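Local coordinates for 6-phospho-alpha-glucosidase (Merdibacter massiliensis, PDB 6VC6), which probably hydrolyses 6-phospho-alpha-glucosides, releasing glucose 6-phosphate, with the help of a bound NAD and a manganese ion, at residues E154-E159 with I166-D171; F196-Y201 with V385-S390; A349-D354 with F379-L384. All blocks are in the same frame, centred on the assembly; numbering follows the deposited sequence.

Overall arrangement
Contact 1 and contact 2 are buried and converge on one manganese ion: the first brings C170 from the segment that carries strand 166-169, the second H200 from a turn beside the small antiparallel sheet. Contact 3 is partly buried, further from the centre of the chain, and reaches none of the bound groups. Contacts 2 and 3 use successive turns of helix 378-400, and L384 of contact 3 also packs on G197 and Y201 of contact 2. No direct hydrogen bond joins the segments of any contact; apolar packing does. Polar chemistry gathers at the metal in contacts 1 and 2, with a separate salt-bridge network on the helix of contact 1, and around loop amides in contact 3.

Contact 1 of 3, residues E154-E159 with I166-D171; sequences EALRRE and ILNICD. With MN (manganese (II) ion), chain E; NAD (nicotinamide-adenine-dinucleotide), chain G; G6P (6-O-phosphono-alpha-D-glucopyranose), chain F.
With chi1 at -66°, L156 sets CG beside its backbone N, and I166 turns CG2 anti to its own N; the two branches meet where L156 CD1 lies 4.1 Å from I166 CG2, the side chains crossing at about a right angle. The same leucine methyl stands 4.2 Å from N168 OD1, a van der Waals approach, since that oxygen has its hydrogen-bond partner in N144. I127 of helix 113-136 packs on L156 as well. Helix 149-159 is thereby laid on strand 166-169 within a beta-alpha-beta unit that starts at strand 141-144, part of the Rossmann-like NAD-binding fold of family 4 glycosidases. Further along the same segment, C170 SG binds manganese at 2.2 Å; H200, O2 and O3 of G6P and O7N of NAD complete its ligands. D171 N donates to NAD O7N at 3.1 Å with an N-H...O angle of 159°, which helps fix the rotation of the nicotinamide carboxamide. The CB of E154 is directed away from the strand. Its OE2 accepts from R157 NH2 on the syn side (2.9 Å) and from R158 NE on the anti side (3.0 Å), R158 using NE and NH2 side-on for that one oxygen, whereas R157 spans both.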
loop_
_atom_site.group_PDB
_atom_site.type_symbol
_atom_site.label_atom_id
_atom_site.label_comp_id
_atom_site.label_asym_id
_atom_site.label_seq_id
_atom_site.Cartn_x
_atom_site.Cartn_y
_atom_site.Cartn_z
ATOM N N GLU A 154 10.967 4.146 -4.064
ATOM C CA GLU A 154 12.389 4.231 -4.379
ATOM C C GLU A 154 12.611 4.530 -5.856
ATOM O O GLU A 154 13.479 5.339 -6.208
ATOM C CB GLU A 154 13.091 2.934 -3.974
ATOM C CG GLU A 154 14.492 2.767 -4.547
ATOM C CD GLU A 154 15.492 3.757 -3.975
ATOM O OE1 GLU A 154 15.201 4.371 -2.927
ATOM O OE2 GLU A 154 16.575 3.918 -4.578
ATOM N N ALA A 155 11.832 3.896 -6.736
ATOM C CA ALA A 155 11.972 4.158 -8.165
ATOM C C ALA A 155 11.509 5.567 -8.518
ATOM O O ALA A 155 12.114 6.229 -9.370
ATOM C CB ALA A 155 11.193 3.118 -8.970
ATOM N N LEU A 156 10.439 6.042 -7.876
ATOM C CA LEU A 156 9.955 7.391 -8.149
ATOM C C LEU A 156 10.893 8.450 -7.584
ATOM O O LEU A 156 10.938 9.573 -8.098
ATOM C CB LEU A 156 8.545 7.569 -7.584
ATOM C CG LEU A 156 7.453 6.726 -8.247
ATOM C CD1 LEU A 156 6.078 7.107 -7.720
ATOM C CD2 LEU A 156 7.508 6.859 -9.763
ATOM N N ARG A 157 11.642 8.114 -6.530
ATOM C CA ARG A 157 12.640 9.040 -6.006
ATOM C C ARG A 157 13.718 9.327 -7.044
ATOM O O ARG A 157 14.183 10.466 -7.171
ATOM C CB ARG A 157 13.261 8.470 -4.729
ATOM C CG ARG A 157 14.401 9.302 -4.163
ATOM C CD ARG A 157 15.141 8.557 -3.061
ATOM N NE ARG A 157 15.958 7.463 -3.582
ATOM C CZ ARG A 157 17.166 7.621 -4.115
ATOM N NH1 ARG A 157 17.702 8.831 -4.204
ATOM N NH2 ARG A 157 17.840 6.571 -4.561
ATOM N N ARG A 158 14.120 8.306 -7.803
ATOM C CA ARG A 158 15.150 8.492 -8.818
ATOM C C ARG A 158 14.591 9.140 -10.079
ATOM O O ARG A 158 15.242 10.007 -10.674
ATOM C CB ARG A 158 15.797 7.150 -9.163
ATOM C CG ARG A 158 16.391 6.407 -7.977
ATOM C CD ARG A 158 17.310 5.295 -8.453
ATOM N NE ARG A 158 17.630 4.343 -7.394
ATOM C CZ ARG A 158 18.402 3.275 -7.565
ATOM N NH1 ARG A 158 18.929 3.019 -8.755
ATOM N NH2 ARG A 158 18.642 2.457 -6.547
ATOM N N GLU A 159 13.392 8.734 -10.501
ATOM C CA GLU A 159 12.848 9.226 -11.764
ATOM C C GLU A 159 12.405 10.680 -11.654
ATOM O O GLU A 159 12.565 11.455 -12.603
ATOM C CB GLU A 159 11.684 8.345 -12.214
ATOM C CG GLU A 159 11.135 8.699 -13.587
ATOM C CD GLU A 159 12.069 8.298 -14.712
ATOM O OE1 GLU A 159 12.752 7.261 -14.579
ATOM O OE2 GLU A 159 12.119 9.020 -15.730
ATOM N N ILE A 166 4.345 14.205 -4.955
ATOM C CA ILE A 166 4.099 12.770 -5.030
ATOM C C ILE A 166 4.219 12.203 -3.624
ATOM O O ILE A 166 5.242 12.399 -2.958
ATOM C CB ILE A 166 5.083 12.058 -5.979
ATOM C CG1 ILE A 166 5.076 12.713 -7.361
ATOM C CG2 ILE A 166 4.741 10.580 -6.088
ATOM C CD1 ILE A 166 6.087 12.115 -8.318
ATOM N N LEU A 167 3.182 11.500 -3.172
ATOM C CA LEU A 167 3.156 10.923 -1.834
ATOM C C LEU A 167 2.680 9.481 -1.915
ATOM O O LEU A 167 1.586 9.213 -2.423
ATOM C CB LEU A 167 2.252 11.733 -0.899
ATOM C CG LEU A 167 2.245 11.273 0.559
ATOM C CD1 LEU A 167 3.663 11.224 1.111
ATOM C CD2 LEU A 167 1.367 12.175 1.410
ATOM N N ASN A 168 3.498 8.560 -1.415
ATOM C CA ASN A 168 3.135 7.153 -1.303
ATOM C C ASN A 168 2.684 6.870 0.124
ATOM O O ASN A 168 3.349 7.282 1.082
ATOM C CB ASN A 168 4.314 6.254 -1.679
ATOM C CG ASN A 168 4.831 6.524 -3.079
ATOM O OD1 ASN A 168 4.301 6.001 -4.059
ATOM N ND2 ASN A 168 5.874 7.341 -3.180
ATOM N N ILE A 169 1.552 6.175 0.265
ATOM C CA ILE A 169 0.961 5.902 1.568
ATOM C C ILE A 169 0.537 4.441 1.646
ATOM O O ILE A 169 0.351 3.763 0.633
ATOM C CB ILE A 169 -0.245 6.820 1.872
ATOM C CG1 ILE A 169 -1.381 6.561 0.879
ATOM C CG2 ILE A 169 0.171 8.286 1.845
ATOM C CD1 ILE A 169 -2.398 7.679 0.815
ATOM N N CYS A 170 0.380 3.968 2.881
ATOM C CA CYS A 170 -0.075 2.616 3.175
ATOM C C CYS A 170 -1.020 2.662 4.363
ATOM O O CYS A 170 -0.802 3.435 5.301
ATOM C CB CYS A 170 1.099 1.682 3.487
ATOM S SG CYS A 170 0.631 0.036 4.062
ATOM N N ASP A 171 -2.058 1.828 4.326
ATOM C CA ASP A 171 -3.078 1.842 5.367
ATOM C C ASP A 171 -2.811 0.837 6.480
ATOM O O ASP A 171 -3.618 0.741 7.409
ATOM C CB ASP A 171 -4.468 1.597 4.766
ATOM C CG ASP A 171 -4.598 0.249 4.091
ATOM O OD1 ASP A 171 -5.715 -0.064 3.629
ATOM O OD2 ASP A 171 -3.601 -0.494 4.007
HETATM MN MN MN E . 0.293 -1.381 2.445
HETATM P PA NAD G . -7.310 -4.946 -9.069
HETATM O O1A NAD G . -8.715 -5.268 -8.618
HETATM O O2A NAD G . -6.624 -5.824 -10.086
HETATM O O5B NAD G . -7.285 -3.435 -9.618
HETATM C C5B NAD G . -6.195 -2.968 -10.404
HETATM C C4B NAD G . -6.716 -2.067 -11.510
HETATM O O4B NAD G . -5.653 -1.261 -12.023
HETATM C C3B NAD G . -7.258 -2.896 -12.664
HETATM O O3B NAD G . -8.575 -2.450 -12.995
HETATM C C2B NAD G . -6.325 -2.621 -13.823
HETATM O O2B NAD G . -7.055 -2.521 -15.047
HETATM C C1B NAD G . -5.690 -1.293 -13.451
HETATM N N9A NAD G . -4.334 -1.146 -14.032
HETATM C C8A NAD G . -3.371 -2.086 -14.095
HETATM N N7A NAD G . -2.258 -1.601 -14.705
HETATM C C5A NAD G . -2.508 -0.324 -15.048
HETATM C C6A NAD G . -1.771 0.772 -15.721
HETATM N N6A NAD G . -0.503 0.596 -16.164
HETATM N N1A NAD G . -2.407 1.955 -15.879
HETATM C C2A NAD G . -3.667 2.147 -15.445
HETATM N N3A NAD G . -4.393 1.199 -14.828
HETATM C C4A NAD G . -3.879 -0.033 -14.608
HETATM O O3 NAD G . -6.354 -4.830 -7.779
HETATM P PN NAD G . -6.916 -4.508 -6.307
HETATM O O1N NAD G . -6.915 -5.790 -5.507
HETATM O O2N NAD G . -8.168 -3.670 -6.412
HETATM O O5D NAD G . -5.726 -3.577 -5.761
HETATM C C5D NAD G . -5.651 -2.208 -6.151
HETATM C C4D NAD G . -4.278 -1.676 -5.768
HETATM O O4D NAD G . -4.338 -1.045 -4.487
HETATM C C3D NAD G . -3.275 -2.815 -5.660
HETATM O O3D NAD G . -2.079 -2.450 -6.351
HETATM C C2D NAD G . -2.968 -2.915 -4.183
HETATM O O2D NAD G . -1.613 -3.308 -3.962
HETATM C C1D NAD G . -3.220 -1.493 -3.721
HETATM N N1N NAD G . -3.458 -1.404 -2.282
HETATM C C2N NAD G . -2.538 -0.766 -1.558
HETATM C C3N NAD G . -2.674 -0.628 -0.188
HETATM C C7N NAD G . -1.607 0.096 0.577
HETATM O O7N NAD G . -1.586 0.021 1.794
HETATM N N7N NAD G . -0.701 0.796 -0.104
HETATM C C4N NAD G . -3.796 -1.155 0.438
HETATM C C5N NAD G . -4.741 -1.821 -0.337
HETATM C C6N NAD G . -4.551 -1.927 -1.712
HETATM C C1 G6P F . -2.483 -4.716 3.671
HETATM C C2 G6P F . -1.513 -3.717 3.023
HETATM C C3 G6P F . -1.686 -3.554 1.524
HETATM C C4 G6P F . -1.926 -4.912 0.907
HETATM C C5 G6P F . -3.283 -5.392 1.386
HETATM C C6 G6P F . -3.526 -6.809 0.885
HETATM O O1 G6P F . -3.213 -4.061 4.717
HETATM O O2 G6P F . -1.663 -2.438 3.653
HETATM O O3 G6P F . -0.525 -2.951 0.944
HETATM O O4 G6P F . -1.924 -4.795 -0.519
HETATM O O5 G6P F . -3.401 -5.424 2.813
HETATM O O6 G6P F . -4.929 -7.033 0.806
HETATM P P G6P F . -5.508 -8.315 0.027
HETATM O O1P G6P F . -5.540 -7.851 -1.410
HETATM O O2P G6P F . -4.509 -9.413 0.308
HETATM O O3P G6P F . -6.859 -8.544 0.661
#

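Contact 2 of 3, residues F196-Y201 with V385-S390; sequences FGLNHY and VQQVSS. With MN (manganese (II) ion), chain E; G6P (6-O-phosphono-alpha-D-glucopyranose), chain F.
The ring of Y201 meets Q387 at its edge, close to the ring plane: CD2 of Y201 lies 3.7 Å from CG of Q387, and CE2 of Y201 the same 3.7 Å from CB of Q387. The tyrosine ring and the glutamine amide are inclined by 59°, and Y267 stacks on Y201. H200 carries Y263 stacked on its ring and has G6P O3 in the plane at its edge. Q387 CG stands anti to the backbone N (chi1 176°), which brings it to both Y201 and L198, whose CD1 is 3.7 Å away from it; the bend at chi2 then turns the amide off, NE2 donating to E391. L198 CD1 also touches V388 CB at 3.9 Å. A type II beta turn from L198 to Y201 reverses the chain between strands 191-196 and 201-209, so its outer residues rest on helix 378-400 while H200, at the third position, faces the active site. A water 3.1 Å from Y201 OH makes a weak bond to OE1 of Q386. H200 NE2 binds manganese at 2.2 Å, which implies that this nitrogen offers its lone pair to the metal.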
loop_
_atom_site.group_PDB
_atom_site.type_symbol
_atom_site.label_atom_id
_atom_site.label_comp_id
_atom_site.label_asym_id
_atom_site.label_seq_id
_atom_site.Cartn_x
_atom_site.Cartn_y
_atom_site.Cartn_z
ATOM N N PHE A 196 8.482 3.824 13.212
ATOM C CA PHE A 196 9.612 3.872 12.296
ATOM C C PHE A 196 9.678 2.564 11.521
ATOM O O PHE A 196 9.186 1.529 11.979
ATOM C CB PHE A 196 10.941 4.127 13.029
ATOM C CG PHE A 196 11.537 2.901 13.678
ATOM C CD1 PHE A 196 12.399 2.068 12.975
ATOM C CD2 PHE A 196 11.254 2.596 14.999
ATOM C CE1 PHE A 196 12.946 0.946 13.571
ATOM C CE2 PHE A 196 11.802 1.477 15.601
ATOM C CZ PHE A 196 12.650 0.652 14.886
ATOM N N GLY A 197 10.298 2.621 10.351
ATOM C CA GLY A 197 10.550 1.451 9.546
ATOM C C GLY A 197 10.317 1.743 8.081
ATOM O O GLY A 197 10.057 2.877 7.682
ATOM N N LEU A 198 10.434 0.697 7.272
ATOM C CA LEU A 198 10.057 0.758 5.870
ATOM C C LEU A 198 8.599 0.334 5.717
ATOM O O LEU A 198 7.956 -0.123 6.663
ATOM C CB LEU A 198 10.968 -0.134 5.025
ATOM C CG LEU A 198 12.463 -0.090 5.346
ATOM C CD1 LEU A 198 13.227 -1.097 4.498
ATOM C CD2 LEU A 198 13.016 1.312 5.145
ATOM N N ASN A 199 8.074 0.498 4.506
ATOM C CA ASN A 199 6.711 0.066 4.238
ATOM C C ASN A 199 6.594 -1.441 4.421
ATOM O O ASN A 199 7.415 -2.205 3.907
ATOM C CB ASN A 199 6.289 0.459 2.824
ATOM C CG ASN A 199 4.854 0.080 2.528
ATOM O OD1 ASN A 199 3.931 0.571 3.172
ATOM N ND2 ASN A 199 4.660 -0.808 1.561
ATOM N N HIS A 200 5.571 -1.861 5.168
ATOM C CA HIS A 200 5.341 -3.271 5.484
ATOM C C HIS A 200 6.541 -3.875 6.211
ATOM O O HIS A 200 6.903 -5.035 6.000
ATOM C CB HIS A 200 4.998 -4.075 4.228
ATOM C CG HIS A 200 3.694 -3.687 3.607
ATOM N ND1 HIS A 200 3.360 -4.007 2.309
ATOM C CD2 HIS A 200 2.651 -2.978 4.100
ATOM C CE1 HIS A 200 2.158 -3.531 2.037
ATOM N NE2 HIS A 200 1.706 -2.902 3.106
ATOM N N TYR A 201 7.155 -3.076 7.084
ATOM C CA TYR A 201 8.341 -3.470 7.834
ATOM C C TYR A 201 8.638 -2.418 8.897
ATOM O O TYR A 201 9.567 -1.619 8.739
ATOM C CB TYR A 201 9.542 -3.635 6.894
ATOM C CG TYR A 201 10.518 -4.728 7.285
ATOM C CD1 TYR A 201 10.541 -5.246 8.574
ATOM C CD2 TYR A 201 11.424 -5.234 6.360
ATOM C CE1 TYR A 201 11.438 -6.242 8.929
ATOM C CE2 TYR A 201 12.322 -6.227 6.705
ATOM C CZ TYR A 201 12.326 -6.728 7.989
ATOM O OH TYR A 201 13.220 -7.717 8.334
ATOM N N VAL A 385 18.294 -2.293 7.070
ATOM C CA VAL A 385 19.349 -2.041 6.092
ATOM C C VAL A 385 19.443 -3.194 5.100
ATOM O O VAL A 385 19.698 -2.985 3.908
ATOM C CB VAL A 385 20.689 -1.782 6.805
ATOM C CG1 VAL A 385 21.840 -1.783 5.811
ATOM C CG2 VAL A 385 20.639 -0.455 7.548
ATOM N N GLN A 386 19.220 -4.425 5.567
ATOM C CA GLN A 386 19.189 -5.563 4.653
ATOM C C GLN A 386 18.049 -5.431 3.650
ATOM O O GLN A 386 18.226 -5.704 2.457
ATOM C CB GLN A 386 19.059 -6.869 5.439
ATOM C CG GLN A 386 18.807 -8.092 4.564
ATOM C CD GLN A 386 18.520 -9.345 5.369
ATOM O OE1 GLN A 386 18.180 -9.276 6.550
ATOM N NE2 GLN A 386 18.657 -10.501 4.731
ATOM N N GLN A 387 16.874 -5.002 4.115
ATOM C CA GLN A 387 15.719 -4.911 3.230
ATOM C C GLN A 387 15.847 -3.731 2.273
ATOM O O GLN A 387 15.589 -3.866 1.071
ATOM C CB GLN A 387 14.435 -4.804 4.052
ATOM C CG GLN A 387 13.178 -4.611 3.217
ATOM C CD GLN A 387 12.852 -5.817 2.355
ATOM O OE1 GLN A 387 13.289 -6.934 2.635
ATOM N NE2 GLN A 387 12.079 -5.595 1.299
ATOM N N VAL A 388 16.245 -2.564 2.787
ATOM C CA VAL A 388 16.345 -1.384 1.933
ATOM C C VAL A 388 17.461 -1.551 0.908
ATOM O O VAL A 388 17.409 -0.959 -0.178
ATOM C CB VAL A 388 16.533 -0.113 2.784
ATOM C CG1 VAL A 388 17.964 0.001 3.290
ATOM C CG2 VAL A 388 16.142 1.123 1.987
ATOM N N SER A 389 18.477 -2.360 1.218
ATOM C CA SER A 389 19.510 -2.648 0.231
ATOM C C SER A 389 18.974 -3.550 -0.871
ATOM O O SER A 389 19.302 -3.364 -2.049
ATOM C CB SER A 389 20.724 -3.287 0.905
ATOM O OG SER A 389 21.242 -2.452 1.925
ATOM N N SER A 390 18.145 -4.532 -0.507
ATOM C CA SER A 390 17.541 -5.402 -1.510
ATOM C C SER A 390 16.607 -4.620 -2.424
ATOM O O SER A 390 16.577 -4.852 -3.639
ATOM C CB SER A 390 16.793 -6.548 -0.826
ATOM O OG SER A 390 16.159 -7.384 -1.776
HETATM MN MN MN E . 0.293 -1.381 2.445
HETATM C C1 G6P F . -2.483 -4.716 3.671
HETATM C C2 G6P F . -1.513 -3.717 3.023
HETATM C C3 G6P F . -1.686 -3.554 1.524
HETATM C C4 G6P F . -1.926 -4.912 0.907
HETATM C C5 G6P F . -3.283 -5.392 1.386
HETATM C C6 G6P F . -3.526 -6.809 0.885
HETATM O O1 G6P F . -3.213 -4.061 4.717
HETATM O O2 G6P F . -1.663 -2.438 3.653
HETATM O O3 G6P F . -0.525 -2.951 0.944
HETATM O O4 G6P F . -1.924 -4.795 -0.519
HETATM O O5 G6P F . -3.401 -5.424 2.813
HETATM O O6 G6P F . -4.929 -7.033 0.806
HETATM P P G6P F . -5.508 -8.315 0.027
HETATM O O1P G6P F . -5.540 -7.851 -1.410
HETATM O O2P G6P F . -4.509 -9.413 0.308
HETATM O O3P G6P F . -6.859 -8.544 0.661
HETATM O O HOH W 1 15.596 -7.898 6.336
#

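Contact 3 of 3, residues A349-D354 with F379-L384; sequences ANMQDD and FYLGLL
M351 and L381 bring their CA atoms to 7.6 Å, the closest backbone approach between an irregular, partly extended loop and a regular helix. The loop joins strands 336-343 and 356-364, antiparallel neighbours in the large mixed sheet, and the helix is 378-400, so the contact ties the connection of a strand pair to a long helix packed beside it. L381 carries much of the packing. Its CG is anti to the backbone N (chi1 -179°), which sends CD1 towards the loop. There CD1 of L381 lies 3.3 Å from the carbonyl O of N350. It is also nearly equidistant from three atoms of the N350 amide, with CG at 3.9 Å, OD1 at 4.1 Å and ND2 at 3.9 Å, as expected of a methyl set over the flat face of that group. The amide is held by a hydrogen bond from ND2 to the carbonyl O of I376, a bond that limits the rotation of the amide under the methyl.

M351, a selenomethionine in the crystal, runs past L381 in the opposite direction; its CG is 3.7 Å from L381 CD1. With chi2 extended (178°), SE reaches 4.0 Å from L384 CB, the two side chains crossing at about a right angle; the bend at chi3 turns only the terminal CE. V385 and V388, further along the same helix, also touch M351, and the buried L384 also touches Y201 and W203 of strand 201-209. Y380, on a different side of the helix, meets W203 edge-to-face.

The loop braces itself as well, while D354 keeps a long, weak ion pair to R157. Q352 NE2 donates to the syn lone pair of D354 OD1 at 3.0 Å, with an N-H...O angle of 163° and the acceptor lying close to the amide plane.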
loop_
_atom_site.group_PDB
_atom_site.type_symbol
_atom_site.label_atom_id
_atom_site.label_comp_id
_atom_site.label_asym_id
_atom_site.label_seq_id
_atom_site.Cartn_x
_atom_site.Cartn_y
_atom_site.Cartn_z
ATOM N N ALA A 349 18.490 8.348 11.963
ATOM C CA ALA A 349 19.810 8.970 11.968
ATOM C C ALA A 349 20.913 8.027 11.500
ATOM O O ALA A 349 21.882 8.481 10.881
ATOM C CB ALA A 349 20.128 9.507 13.364
ATOM N N ASN A 350 20.802 6.728 11.780
ATOM C CA ASN A 350 21.854 5.783 11.429
ATOM C C ASN A 350 21.534 4.980 10.170
ATOM O O ASN A 350 22.087 3.891 9.981
ATOM C CB ASN A 350 22.146 4.846 12.602
ATOM C CG ASN A 350 20.892 4.240 13.196
ATOM O OD1 ASN A 350 19.776 4.639 12.863
ATOM N ND2 ASN A 350 21.070 3.274 14.090
HETATM N N MSE A 351 20.660 5.492 9.310
HETATM C CA MSE A 351 20.441 4.899 7.996
HETATM C C MSE A 351 20.768 5.929 6.918
HETATM O O MSE A 351 20.828 7.127 7.200
HETATM C CB MSE A 351 19.003 4.392 7.852
HETATM C CG MSE A 351 18.790 2.996 8.424
HETATM SE SE MSE A 351 16.951 2.353 8.293
HETATM C CE MSE A 351 16.807 2.225 6.353
ATOM N N GLN A 352 20.986 5.462 5.689
ATOM C CA GLN A 352 21.452 6.340 4.626
ATOM C C GLN A 352 20.406 7.402 4.293
ATOM O O GLN A 352 19.208 7.239 4.544
ATOM C CB GLN A 352 21.800 5.532 3.375
ATOM C CG GLN A 352 20.677 4.653 2.859
ATOM C CD GLN A 352 21.186 3.506 2.006
ATOM O OE1 GLN A 352 21.446 2.413 2.508
ATOM N NE2 GLN A 352 21.335 3.754 0.710
ATOM N N ASP A 353 20.885 8.505 3.711
ATOM C CA ASP A 353 20.024 9.656 3.459
ATOM C C ASP A 353 18.931 9.334 2.446
ATOM O O ASP A 353 17.779 9.751 2.613
ATOM C CB ASP A 353 20.859 10.841 2.969
ATOM C CG ASP A 353 21.652 11.501 4.080
ATOM O OD1 ASP A 353 22.538 12.324 3.767
ATOM O OD2 ASP A 353 21.392 11.200 5.264
ATOM N N ASP A 354 19.270 8.597 1.388
ATOM C CA ASP A 354 18.369 8.400 0.260
ATOM C C ASP A 354 17.456 7.187 0.424
ATOM O O ASP A 354 16.989 6.636 -0.579
ATOM C CB ASP A 354 19.169 8.286 -1.042
ATOM C CG ASP A 354 20.159 7.133 -1.029
ATOM O OD1 ASP A 354 20.220 6.393 -0.025
ATOM O OD2 ASP A 354 20.884 6.968 -2.033
ATOM N N PHE A 379 19.395 -4.168 16.480
ATOM C CA PHE A 379 18.646 -5.298 15.937
ATOM C C PHE A 379 17.774 -4.872 14.763
ATOM O O PHE A 379 17.709 -5.566 13.741
ATOM C CB PHE A 379 17.794 -5.933 17.038
ATOM C CG PHE A 379 16.867 -7.008 16.549
ATOM C CD1 PHE A 379 17.367 -8.181 16.006
ATOM C CD2 PHE A 379 15.493 -6.850 16.640
ATOM C CE1 PHE A 379 16.515 -9.173 15.558
ATOM C CE2 PHE A 379 14.636 -7.839 16.195
ATOM C CZ PHE A 379 15.147 -9.002 15.653
ATOM N N TYR A 380 17.103 -3.727 14.886
ATOM C CA TYR A 380 16.239 -3.246 13.817
ATOM C C TYR A 380 17.031 -2.592 12.694
ATOM O O TYR A 380 16.579 -2.590 11.544
ATOM C CB TYR A 380 15.206 -2.273 14.386
ATOM C CG TYR A 380 14.488 -2.820 15.599
ATOM C CD1 TYR A 380 13.312 -3.547 15.465
ATOM C CD2 TYR A 380 14.993 -2.623 16.879
ATOM C CE1 TYR A 380 12.655 -4.055 16.570
ATOM C CE2 TYR A 380 14.346 -3.131 17.989
ATOM C CZ TYR A 380 13.177 -3.844 17.829
ATOM O OH TYR A 380 12.527 -4.349 18.932
ATOM N N LEU A 381 18.205 -2.036 13.003
ATOM C CA LEU A 381 19.060 -1.495 11.953
ATOM C C LEU A 381 19.511 -2.593 10.998
ATOM O O LEU A 381 19.523 -2.399 9.778
ATOM C CB LEU A 381 20.269 -0.789 12.566
ATOM C CG LEU A 381 21.239 -0.148 11.571
ATOM C CD1 LEU A 381 20.619 1.092 10.950
ATOM C CD2 LEU A 381 22.563 0.187 12.238
ATOM N N GLY A 382 19.878 -3.757 11.536
ATOM C CA GLY A 382 20.297 -4.853 10.679
ATOM C C GLY A 382 19.181 -5.354 9.782
ATOM O O GLY A 382 19.410 -5.682 8.616
ATOM N N LEU A 383 17.957 -5.409 10.311
ATOM C CA LEU A 383 16.827 -5.881 9.518
ATOM C C LEU A 383 16.490 -4.902 8.398
ATOM O O LEU A 383 16.284 -5.306 7.248
ATOM C CB LEU A 383 15.610 -6.104 10.417
ATOM C CG LEU A 383 15.645 -7.303 11.366
ATOM C CD1 LEU A 383 14.509 -7.220 12.375
ATOM C CD2 LEU A 383 15.579 -8.608 10.589
ATOM N N LEU A 384 16.434 -3.607 8.716
ATOM C CA LEU A 384 15.963 -2.628 7.741
ATOM C C LEU A 384 17.018 -2.336 6.680
ATOM O O LEU A 384 16.683 -2.141 5.506
ATOM C CB LEU A 384 15.540 -1.343 8.452
ATOM C CG LEU A 384 14.307 -1.466 9.349
ATOM C CD1 LEU A 384 13.828 -0.092 9.789
ATOM C CD2 LEU A 384 13.194 -2.224 8.639
#